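Local coordinates for epoxide hydrolase (Aspergillus niger, PDB 3G02), which probably hydrolyses epoxides to vicinal diols, as an enantioselective variant of an alpha/beta-hydrolase-fold enzyme obtained by directed evolution, at residues P151-P159 with L301-A311. The protein carries 9 engineered substitutions. Sequence-based numbering, arbitrary orientation.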
loop_
_atom_site.group_PDB
_atom_site.type_symbol
_atom_site.label_atom_id
_atom_site.label_comp_id
_atom_site.label_asym_id
_atom_site.label_seq_id
_atom_site.Cartn_x
_atom_site.Cartn_y
_atom_site.Cartn_z
ATOM N N PRO A 151 -22.213 4.934 0.903
ATOM C CA PRO A 151 -21.619 5.938 0.021
ATOM C C PRO A 151 -20.245 5.505 -0.495
ATOM O O PRO A 151 -19.395 5.055 0.289
ATOM C CB PRO A 151 -21.500 7.155 0.932
ATOM C CG PRO A 151 -22.706 7.034 1.833
ATOM C CD PRO A 151 -22.848 5.545 2.087
ATOM N N GLY A 152 -20.055 5.617 -1.807
ATOM C CA GLY A 152 -18.787 5.268 -2.441
ATOM C C GLY A 152 -18.644 3.830 -2.915
ATOM O O GLY A 152 -17.641 3.494 -3.544
ATOM N N TYR A 153 -19.632 2.979 -2.630
ATOM C CA TYR A 153 -19.557 1.573 -3.034
ATOM C C TYR A 153 -20.570 1.200 -4.108
ATOM O O TYR A 153 -21.754 1.549 -4.008
ATOM C CB TYR A 153 -19.825 0.646 -1.862
ATOM C CG TYR A 153 -18.813 0.613 -0.741
ATOM C CD1 TYR A 153 -18.861 1.549 0.295
ATOM C CD2 TYR A 153 -17.855 -0.401 -0.670
ATOM C CE1 TYR A 153 -17.966 1.497 1.363
ATOM C CE2 TYR A 153 -16.949 -0.462 0.393
ATOM C CZ TYR A 153 -17.008 0.489 1.404
ATOM O OH TYR A 153 -16.129 0.427 2.465
ATOM N N THR A 154 -20.093 0.436 -5.088
ATOM C CA THR A 154 -20.904 -0.137 -6.163
ATOM C C THR A 154 -21.893 0.865 -6.769
ATOM O O THR A 154 -21.469 1.878 -7.331
ATOM C CB THR A 154 -21.533 -1.529 -5.785
ATOM O OG1 THR A 154 -22.622 -1.369 -4.865
ATOM C CG2 THR A 154 -20.477 -2.446 -5.159
ATOM N N PHE A 155 -23.191 0.607 -6.627
ATOM C CA PHE A 155 -24.200 1.411 -7.314
ATOM C C PHE A 155 -24.644 2.652 -6.546
ATOM O O PHE A 155 -25.480 3.423 -7.029
ATOM C CB PHE A 155 -25.365 0.521 -7.759
ATOM C CG PHE A 155 -24.904 -0.678 -8.529
ATOM C CD1 PHE A 155 -24.393 -0.524 -9.812
ATOM C CD2 PHE A 155 -24.907 -1.944 -7.952
ATOM C CE1 PHE A 155 -23.927 -1.617 -10.528
ATOM C CE2 PHE A 155 -24.436 -3.049 -8.661
ATOM C CZ PHE A 155 -23.948 -2.883 -9.947
ATOM N N SER A 156 -24.070 2.858 -5.361
ATOM C CA SER A 156 -24.196 4.143 -4.674
ATOM C C SER A 156 -23.144 5.113 -5.199
ATOM O O SER A 156 -22.003 4.726 -5.458
ATOM C CB SER A 156 -24.061 3.982 -3.163
ATOM O OG SER A 156 -25.261 3.474 -2.602
ATOM N N SER A 157 -23.537 6.371 -5.367
ATOM C CA SER A 157 -22.613 7.400 -5.821
ATOM C C SER A 157 -21.838 7.957 -4.633
ATOM O O SER A 157 -21.907 7.424 -3.521
ATOM C CB SER A 157 -23.363 8.513 -6.565
ATOM O OG SER A 157 -24.127 9.309 -5.676
ATOM N N GLY A 158 -21.089 9.028 -4.871
ATOM C CA GLY A 158 -20.367 9.677 -3.797
ATOM C C GLY A 158 -19.051 9.000 -3.458
ATOM O O GLY A 158 -18.615 8.083 -4.164
ATOM N N PRO A 159 -18.386 9.480 -2.396
ATOM C CA PRO A 159 -18.825 10.625 -1.605
ATOM C C PRO A 159 -18.610 11.937 -2.384
ATOM O O PRO A 159 -18.070 11.906 -3.493
ATOM C CB PRO A 159 -17.937 10.541 -0.362
ATOM C CG PRO A 159 -16.699 9.906 -0.844
ATOM C CD PRO A 159 -17.102 8.941 -1.915
ATOM N N LEU A 301 -17.239 -6.514 -9.936
ATOM C CA LEU A 301 -18.242 -5.581 -9.432
ATOM C C LEU A 301 -17.602 -4.260 -9.005
ATOM O O LEU A 301 -18.076 -3.188 -9.379
ATOM C CB LEU A 301 -19.013 -6.214 -8.271
ATOM C CG LEU A 301 -20.017 -5.349 -7.505
ATOM C CD1 LEU A 301 -21.149 -4.844 -8.406
ATOM C CD2 LEU A 301 -20.560 -6.130 -6.315
ATOM N N TYR A 302 -16.519 -4.346 -8.233
ATOM C CA TYR A 302 -15.769 -3.147 -7.847
ATOM C C TYR A 302 -15.212 -2.404 -9.059
ATOM O O TYR A 302 -15.280 -1.170 -9.129
ATOM C CB TYR A 302 -14.625 -3.513 -6.899
ATOM C CG TYR A 302 -14.946 -3.345 -5.433
ATOM C CD1 TYR A 302 -16.098 -3.905 -4.875
ATOM C CD2 TYR A 302 -14.083 -2.641 -4.592
ATOM C CE1 TYR A 302 -16.389 -3.754 -3.523
ATOM C CE2 TYR A 302 -14.361 -2.492 -3.241
ATOM C CZ TYR A 302 -15.514 -3.052 -2.712
ATOM O OH TYR A 302 -15.782 -2.898 -1.376
ATOM N N TRP A 303 -14.664 -3.154 -10.014
ATOM C CA TRP A 303 -14.056 -2.551 -11.201
ATOM C C TRP A 303 -15.078 -1.764 -12.016
ATOM O O TRP A 303 -14.857 -0.593 -12.360
ATOM C CB TRP A 303 -13.410 -3.617 -12.090
ATOM C CG TRP A 303 -12.871 -3.032 -13.366
ATOM C CD1 TRP A 303 -13.488 -3.019 -14.588
ATOM C CD2 TRP A 303 -11.622 -2.352 -13.540
ATOM N NE1 TRP A 303 -12.697 -2.379 -15.511
ATOM C CE2 TRP A 303 -11.545 -1.960 -14.897
ATOM C CE3 TRP A 303 -10.560 -2.033 -12.680
ATOM C CZ2 TRP A 303 -10.444 -1.273 -15.417
ATOM C CZ3 TRP A 303 -9.466 -1.344 -13.198
ATOM C CH2 TRP A 303 -9.417 -0.974 -14.554
ATOM N N LEU A 304 -16.200 -2.417 -12.293
ATOM C CA LEU A 304 -17.228 -1.869 -13.176
ATOM C C LEU A 304 -17.996 -0.691 -12.583
ATOM O O LEU A 304 -18.693 0.023 -13.303
ATOM C CB LEU A 304 -18.189 -2.979 -13.616
ATOM C CG LEU A 304 -17.567 -4.090 -14.468
ATOM C CD1 LEU A 304 -18.462 -5.322 -14.506
ATOM C CD2 LEU A 304 -17.278 -3.583 -15.884
ATOM N N THR A 305 -17.855 -0.482 -11.273
ATOM C CA THR A 305 -18.529 0.613 -10.578
ATOM C C THR A 305 -17.542 1.646 -10.029
ATOM O O THR A 305 -17.939 2.568 -9.319
ATOM C CB THR A 305 -19.382 0.081 -9.415
ATOM O OG1 THR A 305 -18.552 -0.678 -8.525
ATOM C CG2 THR A 305 -20.512 -0.808 -9.935
ATOM N N GLU A 306 -16.260 1.484 -10.363
ATOM C CA GLU A 306 -15.195 2.362 -9.854
ATOM C C GLU A 306 -15.305 2.548 -8.340
ATOM O O GLU A 306 -15.172 3.661 -7.825
ATOM C CB GLU A 306 -15.206 3.719 -10.576
ATOM C CG GLU A 306 -14.921 3.622 -12.072
ATOM C CD GLU A 306 -15.061 4.949 -12.801
ATOM O OE1 GLU A 306 -16.061 5.665 -12.571
ATOM O OE2 GLU A 306 -14.170 5.271 -13.614
ATOM N N SER A 307 -15.554 1.443 -7.641
ATOM C CA SER A 307 -15.765 1.458 -6.194
ATOM C C SER A 307 -14.526 1.845 -5.409
ATOM O O SER A 307 -14.605 2.672 -4.500
ATOM C CB SER A 307 -16.241 0.091 -5.705
ATOM O OG SER A 307 -17.581 -0.152 -6.081
ATOM N N PHE A 308 -13.383 1.252 -5.751
ATOM C CA PHE A 308 -12.234 1.354 -4.868
ATOM C C PHE A 308 -11.826 2.794 -4.510
ATOM O O PHE A 308 -11.697 3.108 -3.324
ATOM C CB PHE A 308 -11.012 0.563 -5.348
ATOM C CG PHE A 308 -9.851 0.714 -4.425
ATOM C CD1 PHE A 308 -9.735 -0.105 -3.304
ATOM C CD2 PHE A 308 -8.931 1.741 -4.612
ATOM C CE1 PHE A 308 -8.693 0.066 -2.408
ATOM C CE2 PHE A 308 -7.883 1.925 -3.717
ATOM C CZ PHE A 308 -7.760 1.084 -2.618
ATOM N N PRO A 309 -11.589 3.659 -5.521
ATOM C CA PRO A 309 -11.133 5.004 -5.159
ATOM C C PRO A 309 -12.147 5.829 -4.362
ATOM O O PRO A 309 -11.753 6.782 -3.681
ATOM C CB PRO A 309 -10.856 5.660 -6.517
ATOM C CG PRO A 309 -11.693 4.891 -7.487
ATOM C CD PRO A 309 -11.655 3.481 -6.987
ATOM N N ARG A 310 -13.425 5.465 -4.447
ATOM C CA ARG A 310 -14.499 6.197 -3.772
ATOM C C ARG A 310 -14.808 5.648 -2.382
ATOM O O ARG A 310 -15.204 6.389 -1.483
ATOM C CB ARG A 310 -15.774 6.156 -4.622
ATOM C CG ARG A 310 -15.585 6.628 -6.060
ATOM C CD ARG A 310 -16.905 6.690 -6.818
ATOM N NE ARG A 310 -17.490 5.367 -7.063
ATOM C CZ ARG A 310 -18.674 4.959 -6.601
ATOM N NH1 ARG A 310 -19.421 5.750 -5.831
ATOM N NH2 ARG A 310 -19.111 3.744 -6.907
ATOM N N ALA A 311 -14.629 4.340 -2.212
ATOM C CA ALA A 311 -15.055 3.650 -0.998
ATOM C C ALA A 311 -14.106 3.858 0.173
ATOM O O ALA A 311 -14.499 3.721 1.334
ATOM C CB ALA A 311 -15.202 2.169 -1.285
HETATM O O HOH W 1 -16.144 3.096 3.427
#
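A bend at chi3 (-68°), after an extended chi2, turns the guanidinium of Arg310 into the loop 151-159, while Ser307 OG, anti to its own carbonyl carbon (chi1 -73°), is set before the backbone of Thr154. The pair illustrates how a loop without regular structure can be held through its backbone. Arg310 NH1 is shared by two carbonyls: Ser156 O, 2.8 Å away in the guanidinium plane and met on a lone pair, and Gly158 O, 3.0 Å away and slightly tilted. NH2 reaches Thr154 O weakly and is held more firmly by Thr305 O, and NE bonds to Glu306 O from above that carbonyl plane. Gly152 O lies 3.5 Å over the centre of one guanidinium face, where the positive charge probably favours it. Six carbonyl oxygens thus surround the cation, five of them hydrogen-bonded and Gly152 O over a face, which fixes its rotation and probably helps hold the curve of the loop, which includes a type II' turn from Tyr153 to Ser156.

Ser307 OG accepts Thr154 N at 2.8 Å and donates to Thr305 OG1, which in turn donates to Leu301 O, a chain of hydrogen bonds tying the loop to the end of helix 292-304. Farther along, Ala311 CB sits 3.5 Å from the Tyr153 ring centroid in a CH-pi contact, and Tyr302 OH, bonded to Gly120 O, lies at the ring edge. One water bridges Tyr153 OH and Ala311 O. Phe155 CZ meets Leu301 CD1 at 3.7 Å, the side chains crossing at about a right angle.

Tyr153 approaches the predicted nucleophile Asp193 and proton donor Tyr315, so the contact borders the probable active site. It joins the loop following strand 143-148 to the Schellman-capped end of helix 292-304 and the short helix 307-311, with helix 271-284 packed against Tyr302.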